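Local coordinates for protein intimin (Escherichia coli O127:H6 str. E2348/69, PDB 6TQD) that probably mediates attachment of the bacterium to host cells, its extracellular passenger carrying bacterial Ig-like domains such as the one described here, at residues Thr113-Asp118 with Leu197-Val202; Ala129-Ala134 with Thr173-Ser178; Gly155-Ser160 with Gly182-Ser187. One frame throughout, in Å; residues are numbered along the deposited sequence.

Contact 1. Residues Thr113-Asp118 with Leu197-Val202; sequences TDFTAD and LNANAV
Phe115 and Ala199 mark the closest backbone approach, their CA atoms 5.3 Å apart, where Thr113-Ala117 and Leu197-Val202 run in nearly the same direction, 15° apart. No hydrogen bond joins the two segments directly. Water 1 bridges them, donating to Phe115 O at 2.7 Å and accepting from Asn200 N. Ala199 CB sits between the carbonyl and the ring of Phe115, 3.5 Å from Phe115 O and 3.6 Å from Phe115 CD2, meeting the ring obliquely. Phe115 CG stands anti to the backbone N (chi1 -170°), starting the ring off toward Ala199. In the Ig-like β-sandwich this is contact between sheets: strand 111-117 pairs with strand 130-138 in one, and strand 197-205, interrupted at Ala199-Ala201, with strand 182-189 in the other. Phe115 is buried, its ring also meeting that of Tyr132 and touching Val186 and Ala188. At one end Leu197 brings CD2 to the backbone at Thr113 and Asp114, 3.9 Å from Asp114 N, and reaches Phe115 CB with the same methyl. At the other, Ala117 CB touches Val202 CG1 at 4.2 Å. On the far side of strand 111-117, Thr113 OG1 donates to Asp114 OD2 at 2.9 Å, from above the carboxylate plane.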
loop_
_atom_site.group_PDB
_atom_site.type_symbol
_atom_site.label_atom_id
_atom_site.label_comp_id
_atom_site.label_asym_id
_atom_site.label_seq_id
_atom_site.Cartn_x
_atom_site.Cartn_y
_atom_site.Cartn_z
ATOM N N THR A 113 -1.767 -7.200 -3.265
ATOM C CA THR A 113 -0.516 -6.473 -3.081
ATOM C C THR A 113 0.709 -7.374 -3.037
ATOM O O THR A 113 1.820 -6.894 -3.278
ATOM C CB THR A 113 -0.550 -5.647 -1.787
ATOM O OG1 THR A 113 -0.806 -6.513 -0.672
ATOM C CG2 THR A 113 -1.632 -4.588 -1.850
ATOM N N ASP A 114 0.535 -8.645 -2.707
ATOM C CA ASP A 114 1.643 -9.577 -2.569
ATOM C C ASP A 114 1.133 -10.947 -2.988
ATOM O O ASP A 114 -0.015 -11.300 -2.699
ATOM C CB ASP A 114 2.126 -9.651 -1.120
ATOM C CG ASP A 114 2.587 -8.310 -0.590
ATOM O OD1 ASP A 114 3.757 -7.944 -0.819
ATOM O OD2 ASP A 114 1.770 -7.625 0.060
ATOM N N PHE A 115 1.986 -11.721 -3.659
ATOM C CA PHE A 115 1.628 -13.085 -4.048
ATOM C C PHE A 115 2.931 -13.882 -4.024
ATOM O O PHE A 115 3.771 -13.729 -4.919
ATOM C CB PHE A 115 0.969 -13.120 -5.420
ATOM C CG PHE A 115 0.360 -14.449 -5.775
ATOM C CD1 PHE A 115 -0.390 -15.151 -4.842
ATOM C CD2 PHE A 115 0.503 -14.978 -7.046
ATOM C CE1 PHE A 115 -0.967 -16.363 -5.167
ATOM C CE2 PHE A 115 -0.067 -16.194 -7.374
ATOM C CZ PHE A 115 -0.807 -16.885 -6.431
ATOM N N THR A 116 3.092 -14.705 -2.992
ATOM C CA THR A 116 4.358 -15.364 -2.715
ATOM C C THR A 116 4.133 -16.851 -2.486
ATOM O O THR A 116 3.049 -17.287 -2.088
ATOM C CB THR A 116 5.027 -14.773 -1.464
ATOM O OG1 THR A 116 4.154 -14.901 -0.334
ATOM C CG2 THR A 116 5.335 -13.300 -1.675
ATOM N N ALA A 117 5.180 -17.619 -2.737
ATOM C CA ALA A 117 5.175 -19.061 -2.537
ATOM C C ALA A 117 6.035 -19.438 -1.336
ATOM O O ALA A 117 6.996 -18.740 -0.993
ATOM C CB ALA A 117 5.697 -19.767 -3.787
ATOM N N ASP A 118 5.685 -20.553 -0.701
ATOM C CA ASP A 118 6.443 -21.017 0.448
ATOM C C ASP A 118 7.752 -21.693 0.065
ATOM O O ASP A 118 8.598 -21.910 0.940
ATOM C CB ASP A 118 5.608 -21.960 1.328
ATOM C CG ASP A 118 5.324 -23.295 0.668
ATOM O OD1 ASP A 118 5.347 -23.372 -0.575
ATOM O OD2 ASP A 118 5.098 -24.280 1.416
ATOM N N LEU A 197 -1.489 -10.017 -10.759
ATOM C CA LEU A 197 -0.150 -9.901 -10.205
ATOM C C LEU A 197 0.541 -11.263 -10.297
ATOM O O LEU A 197 0.053 -12.243 -9.729
ATOM C CB LEU A 197 -0.212 -9.470 -8.735
ATOM C CG LEU A 197 1.147 -9.373 -8.027
ATOM C CD1 LEU A 197 2.004 -8.280 -8.679
ATOM C CD2 LEU A 197 0.985 -9.101 -6.532
ATOM N N ASN A 198 1.682 -11.311 -10.990
ATOM C CA ASN A 198 2.447 -12.549 -11.114
ATOM C C ASN A 198 3.341 -12.766 -9.900
ATOM O O ASN A 198 4.044 -11.849 -9.464
ATOM C CB ASN A 198 3.352 -12.501 -12.347
ATOM C CG ASN A 198 2.589 -12.587 -13.647
ATOM O OD1 ASN A 198 1.376 -12.761 -13.661
ATOM N ND2 ASN A 198 3.304 -12.460 -14.755
ATOM N N ALA A 199 3.339 -13.984 -9.377
ATOM C CA ALA A 199 4.345 -14.379 -8.409
ATOM C C ALA A 199 5.689 -14.599 -9.114
ATOM O O ALA A 199 5.762 -14.757 -10.332
ATOM C CB ALA A 199 3.953 -15.700 -7.749
ATOM N N ASN A 200 6.757 -14.636 -8.319
ATOM C CA ASN A 200 8.054 -14.994 -8.868
ATOM C C ASN A 200 8.012 -16.435 -9.375
ATOM O O ASN A 200 7.276 -17.276 -8.860
ATOM C CB ASN A 200 9.140 -14.868 -7.801
ATOM C CG ASN A 200 9.494 -13.429 -7.491
ATOM O OD1 ASN A 200 9.199 -12.518 -8.267
ATOM N ND2 ASN A 200 10.140 -13.216 -6.351
ATOM N N ALA A 201 8.801 -16.709 -10.407
ATOM C CA ALA A 201 8.843 -18.049 -10.959
ATOM C C ALA A 201 9.348 -19.014 -9.903
ATOM O O ALA A 201 10.196 -18.665 -9.079
ATOM C CB ALA A 201 9.785 -18.091 -12.163
ATOM N N VAL A 202 8.800 -20.229 -9.923
ATOM C CA VAL A 202 9.314 -21.355 -9.160
ATOM C C VAL A 202 9.762 -22.395 -10.173
ATOM O O VAL A 202 9.408 -22.340 -11.347
ATOM C CB VAL A 202 8.272 -21.939 -8.194
ATOM C CG1 VAL A 202 7.823 -20.883 -7.194
ATOM C CG2 VAL A 202 7.074 -22.488 -8.960
HETATM O O HOH W 1 6.395 -14.041 -5.554
#

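Contact 2. Residues Ala129-Ala134 with Thr173-Ser178; sequences AITYTA and TVTLKS
Tyr132 and Leu176 are brought together by different first torsions: CG of Tyr132 is anti to its carbonyl carbon (chi1 -72°), CG of Leu176 anti to its backbone N (chi1 -175°). The two side chains meet obliquely over one face of a two-strand pairing. Leu176 CB lies 3.8 Å from Tyr132 CE1, and Leu176 CD2 reaches past the ring carbons to Tyr132 OH at 3.6 Å. At the root of the Tyr132 side chain, CB touches Val174 CG1 at 3.9 Å, while Ile130 and Leu176 face each other with their CB atoms. The other face is lined by threonines. Thr133 and Thr173 lie side by side and point the same way, with Thr133 OG1 3.6 Å from Thr173 CG2; Thr131 OG1 likewise meets a methyl, CG2 of Thr175. Beyond them the extended Lys177 chain passes Ala129, CE against CB.

The backbones form a regular antiparallel ladder. Ile130 with Leu176 and Tyr132 with Val174 are hydrogen-bonded pairs, alternating with the non-hydrogen-bonded pairs Thr131-Thr175 and Thr133-Thr173. Tyr132 N to Val174 O, at 2.8 Å, is almost straight, and Ile130 N to Leu176 O is similar. The returning bonds are more bent, Leu176 N to Ile130 O closing to 141°. Short CA-H...O contacts fill in between, including Thr173 CA to Tyr132 O at 3.1 Å.

The apolar face turns into the Ig-like sandwich, where Ile130 and Tyr132 touch Val202 of strand 197-205 and Leu176 touches Val184 and Val186 of strand 182-189. Within its own sheet the pair is flanked by strand 111-117 beside 130-138 and by strand 158-159 beside 171-177.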
loop_
_atom_site.group_PDB
_atom_site.type_symbol
_atom_site.label_atom_id
_atom_site.label_comp_id
_atom_site.label_asym_id
_atom_site.label_seq_id
_atom_site.Cartn_x
_atom_site.Cartn_y
_atom_site.Cartn_z
ATOM N N ALA A 129 3.841 -30.128 -3.100
ATOM C CA ALA A 129 3.047 -28.925 -3.289
ATOM C C ALA A 129 3.865 -27.689 -2.961
ATOM O O ALA A 129 4.600 -27.652 -1.968
ATOM C CB ALA A 129 1.813 -28.963 -2.385
ATOM N N ILE A 130 3.727 -26.674 -3.812
ATOM C CA ILE A 130 4.148 -25.307 -3.513
ATOM C C ILE A 130 2.890 -24.524 -3.174
ATOM O O ILE A 130 1.943 -24.482 -3.968
ATOM C CB ILE A 130 4.888 -24.684 -4.703
ATOM C CG1 ILE A 130 6.168 -25.477 -5.010
ATOM C CG2 ILE A 130 5.201 -23.217 -4.422
ATOM C CD1 ILE A 130 6.941 -24.956 -6.206
ATOM N N THR A 131 2.865 -23.904 -1.995
ATOM C CA THR A 131 1.679 -23.201 -1.522
ATOM C C THR A 131 1.880 -21.703 -1.688
ATOM O O THR A 131 2.877 -21.145 -1.211
ATOM C CB THR A 131 1.377 -23.530 -0.065
ATOM O OG1 THR A 131 1.183 -24.950 0.056
ATOM C CG2 THR A 131 0.130 -22.810 0.398
ATOM N N TYR A 132 0.921 -21.062 -2.339
ATOM C CA TYR A 132 0.960 -19.631 -2.616
ATOM C C TYR A 132 -0.023 -18.904 -1.714
ATOM O O TYR A 132 -1.105 -19.409 -1.419
ATOM C CB TYR A 132 0.584 -19.354 -4.068
ATOM C CG TYR A 132 1.621 -19.759 -5.085
ATOM C CD1 TYR A 132 1.800 -21.091 -5.449
ATOM C CD2 TYR A 132 2.413 -18.804 -5.703
ATOM C CE1 TYR A 132 2.755 -21.451 -6.391
ATOM C CE2 TYR A 132 3.363 -19.155 -6.644
ATOM C CZ TYR A 132 3.528 -20.481 -6.989
ATOM O OH TYR A 132 4.471 -20.852 -7.927
ATOM N N THR A 133 0.351 -17.692 -1.305
ATOM C CA THR A 133 -0.484 -16.846 -0.468
ATOM C C THR A 133 -0.599 -15.496 -1.155
ATOM O O THR A 133 0.416 -14.864 -1.446
ATOM C CB THR A 133 0.124 -16.665 0.926
ATOM O OG1 THR A 133 0.274 -17.936 1.564
ATOM C CG2 THR A 133 -0.772 -15.773 1.786
ATOM N N ALA A 134 -1.823 -15.077 -1.419
ATOM C CA ALA A 134 -2.118 -13.750 -1.924
ATOM C C ALA A 134 -2.664 -12.903 -0.789
ATOM O O ALA A 134 -3.504 -13.367 -0.005
ATOM C CB ALA A 134 -3.170 -13.813 -3.027
ATOM N N THR A 173 -5.162 -18.642 -0.242
ATOM C CA THR A 173 -4.090 -19.567 -0.589
ATOM C C THR A 173 -4.529 -20.550 -1.670
ATOM O O THR A 173 -5.725 -20.780 -1.893
ATOM C CB THR A 173 -3.567 -20.345 0.634
ATOM O OG1 THR A 173 -4.617 -21.148 1.196
ATOM C CG2 THR A 173 -3.027 -19.409 1.698
ATOM N N VAL A 174 -3.526 -21.124 -2.336
ATOM C CA VAL A 174 -3.732 -22.153 -3.356
ATOM C C VAL A 174 -2.443 -22.960 -3.427
ATOM O O VAL A 174 -1.376 -22.471 -3.068
ATOM C CB VAL A 174 -4.083 -21.511 -4.720
ATOM C CG1 VAL A 174 -2.905 -20.715 -5.262
ATOM C CG2 VAL A 174 -4.536 -22.567 -5.717
ATOM N N THR A 175 -2.536 -24.212 -3.904
ATOM C CA THR A 175 -1.348 -25.045 -4.052
ATOM C C THR A 175 -1.098 -25.363 -5.525
ATOM O O THR A 175 -2.008 -25.315 -6.357
ATOM C CB THR A 175 -1.424 -26.355 -3.252
ATOM O OG1 THR A 175 -2.309 -27.277 -3.899
ATOM C CG2 THR A 175 -1.901 -26.094 -1.822
ATOM N N LEU A 176 0.163 -25.651 -5.830
ATOM C CA LEU A 176 0.643 -25.925 -7.177
ATOM C C LEU A 176 1.490 -27.192 -7.146
ATOM O O LEU A 176 2.337 -27.342 -6.267
ATOM C CB LEU A 176 1.503 -24.753 -7.658
ATOM C CG LEU A 176 1.984 -24.836 -9.098
ATOM C CD1 LEU A 176 0.842 -24.494 -10.048
ATOM C CD2 LEU A 176 3.186 -23.929 -9.322
ATOM N N LYS A 177 1.261 -28.086 -8.105
ATOM C CA LYS A 177 2.036 -29.320 -8.250
ATOM C C LYS A 177 2.343 -29.518 -9.726
ATOM O O LYS A 177 1.645 -28.990 -10.597
ATOM C CB LYS A 177 1.262 -30.545 -7.738
ATOM C CG LYS A 177 0.840 -30.459 -6.278
ATOM C CD LYS A 177 -0.106 -31.589 -5.901
ATOM C CE LYS A 177 -0.571 -31.456 -4.459
ATOM N NZ LYS A 177 -1.508 -32.547 -4.070
ATOM N N SER A 178 3.381 -30.297 -10.020
ATOM C CA SER A 178 3.717 -30.555 -11.417
ATOM C C SER A 178 4.461 -31.873 -11.556
ATOM O O SER A 178 5.249 -32.241 -10.681
ATOM C CB SER A 178 4.581 -29.438 -12.012
ATOM O OG SER A 178 4.852 -29.691 -13.379
#

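Contact 3. Residues Gly155-Ser160 with Gly182-Ser187; sequences GTAVLS and GQVVVS
Ala157 sets its CB over the branched end of Val184, 4.0 Å from CG1 and 4.1 Å from CG2, so that one methyl straddles two. With Val184 CG1 anti to the backbone N (chi1 -175°), both methyls are turned to Ala157, and CG2 also comes near Thr156 O. Farther along, Leu159 and Val186 lie alongside with their chains running opposite ways, touching through Leu159 CD2 and Val186 CG1 at 3.9 Å. The backbones diverge: CA atoms are 4.5 Å apart at Gly155 and Val184 but 8.9 Å apart at Leu159 and Val186, and the segments' directions differ by 44°. In the Ig-like β-sandwich, segment 155-160 crosses from the sheet of strand 147-154 to the other, where strand 158-159 pairs with 171-177; contact thus begins beside strand 182-189 at Gly155 and ends across the sandwich at Leu159. Leu176 joins the apolar cluster by touching Ala157, Leu159 and Val184, and Ile152 adds a further contact to Ala157 and Leu159. At the close end Gly155 CA lies 3.5 Å from Gln183 O in a CA-H...O contact. At its positive phi (97°) a β-carbon would press into the carbonyl O of the preceding residue; independently, it would clash with Gln183 O. Water 2 bridges the same carbonyl to the neighbouring residue, donating to Gln183 O at 2.9 Å and accepting from Thr156 N at 3.0 Å.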
loop_
_atom_site.group_PDB
_atom_site.type_symbol
_atom_site.label_atom_id
_atom_site.label_comp_id
_atom_site.label_asym_id
_atom_site.label_seq_id
_atom_site.Cartn_x
_atom_site.Cartn_y
_atom_site.Cartn_z
ATOM N N GLY A 155 4.222 -22.252 -18.095
ATOM C CA GLY A 155 4.684 -23.520 -17.561
ATOM C C GLY A 155 3.566 -24.541 -17.451
ATOM O O GLY A 155 2.388 -24.256 -17.679
ATOM N N THR A 156 3.960 -25.765 -17.084
ATOM C CA THR A 156 3.065 -26.914 -17.019
ATOM C C THR A 156 2.936 -27.345 -15.564
ATOM O O THR A 156 3.910 -27.821 -14.963
ATOM C CB THR A 156 3.624 -28.062 -17.858
ATOM O OG1 THR A 156 3.794 -27.635 -19.219
ATOM C CG2 THR A 156 2.692 -29.270 -17.802
ATOM N N ALA A 157 1.734 -27.219 -15.014
ATOM C CA ALA A 157 1.476 -27.534 -13.612
ATOM C C ALA A 157 -0.034 -27.583 -13.409
ATOM O O ALA A 157 -0.812 -27.397 -14.349
ATOM C CB ALA A 157 2.151 -26.519 -12.686
ATOM N N VAL A 158 -0.446 -27.821 -12.164
ATOM C CA VAL A 158 -1.859 -27.943 -11.812
ATOM C C VAL A 158 -2.110 -27.182 -10.515
ATOM O O VAL A 158 -1.425 -27.414 -9.510
ATOM C CB VAL A 158 -2.274 -29.420 -11.639
ATOM C CG1 VAL A 158 -3.757 -29.519 -11.334
ATOM C CG2 VAL A 158 -1.909 -30.241 -12.875
ATOM N N LEU A 159 -3.100 -26.289 -10.534
ATOM C CA LEU A 159 -3.522 -25.546 -9.354
ATOM C C LEU A 159 -4.608 -26.316 -8.616
ATOM O O LEU A 159 -5.447 -26.981 -9.233
ATOM C CB LEU A 159 -4.067 -24.174 -9.756
ATOM C CG LEU A 159 -3.040 -23.128 -10.187
ATOM C CD1 LEU A 159 -3.740 -21.942 -10.811
ATOM C CD2 LEU A 159 -2.185 -22.663 -9.018
ATOM N N SER A 160 -4.583 -26.239 -7.285
ATOM C CA SER A 160 -5.585 -26.932 -6.484
ATOM C C SER A 160 -6.968 -26.313 -6.609
ATOM O O SER A 160 -7.965 -26.997 -6.351
ATOM C CB SER A 160 -5.154 -26.989 -5.017
ATOM O OG SER A 160 -4.951 -25.689 -4.501
ATOM N N GLY A 182 10.682 -27.775 -14.873
ATOM C CA GLY A 182 10.629 -26.492 -15.547
ATOM C C GLY A 182 10.134 -25.405 -14.614
ATOM O O GLY A 182 9.769 -25.646 -13.463
ATOM N N GLN A 183 10.116 -24.188 -15.150
ATOM C CA GLN A 183 9.676 -23.019 -14.404
ATOM C C GLN A 183 8.178 -22.800 -14.584
ATOM O O GLN A 183 7.615 -23.072 -15.643
ATOM C CB GLN A 183 10.425 -21.780 -14.895
ATOM C CG GLN A 183 11.881 -21.709 -14.455
ATOM C CD GLN A 183 12.531 -20.382 -14.811
ATOM O OE1 GLN A 183 11.867 -19.457 -15.282
ATOM N NE2 GLN A 183 13.838 -20.286 -14.596
ATOM N N VAL A 184 7.535 -22.294 -13.530
ATOM C CA VAL A 184 6.102 -22.019 -13.547
ATOM C C VAL A 184 5.868 -20.652 -12.922
ATOM O O VAL A 184 6.442 -20.339 -11.875
ATOM C CB VAL A 184 5.315 -23.091 -12.765
ATOM C CG1 VAL A 184 3.819 -22.861 -12.898
ATOM C CG2 VAL A 184 5.689 -24.498 -13.227
ATOM N N VAL A 185 5.027 -19.837 -13.560
ATOM C CA VAL A 185 4.592 -18.554 -13.023
ATOM C C VAL A 185 3.094 -18.634 -12.784
ATOM O O VAL A 185 2.334 -18.977 -13.694
ATOM C CB VAL A 185 4.929 -17.390 -13.973
ATOM C CG1 VAL A 185 4.340 -16.085 -13.442
ATOM C CG2 VAL A 185 6.429 -17.243 -14.151
ATOM N N VAL A 186 2.676 -18.319 -11.559
ATOM C CA VAL A 186 1.273 -18.276 -11.179
ATOM C C VAL A 186 0.913 -16.829 -10.876
ATOM O O VAL A 186 1.754 -16.059 -10.406
ATOM C CB VAL A 186 1.004 -19.151 -9.939
ATOM C CG1 VAL A 186 -0.465 -19.164 -9.614
ATOM C CG2 VAL A 186 1.524 -20.573 -10.167
ATOM N N SER A 187 -0.342 -16.459 -11.157
ATOM C CA SER A 187 -0.821 -15.104 -10.913
ATOM C C SER A 187 -2.066 -15.125 -10.039
ATOM O O SER A 187 -2.786 -16.126 -9.949
ATOM C CB SER A 187 -1.162 -14.401 -12.232
ATOM O OG SER A 187 -2.336 -14.955 -12.796
HETATM O O HOH W 2 6.911 -25.736 -16.480
#

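All three contacts belong to the bacterial Ig-like domain, with centres 9 to 11 Å apart. Contact 2 is a pairing within one sheet; contacts 1 and 3 join that sheet to the opposing one. Strand 111-117 of contact 1 borders strand 130-138 of contact 2, with Thr116 O 2.8 Å from Thr133 N. Strand 158-159 of contact 3 borders strand 171-177, and the adjacent strands 182-189 and 197-205 link contacts 3 and 1. Along the chain, 113-118 comes first and 197-202 last, with the segments of contacts 2 and 3 alternating between them. Residues distant in sequence thus close one sandwich core within the extended passenger.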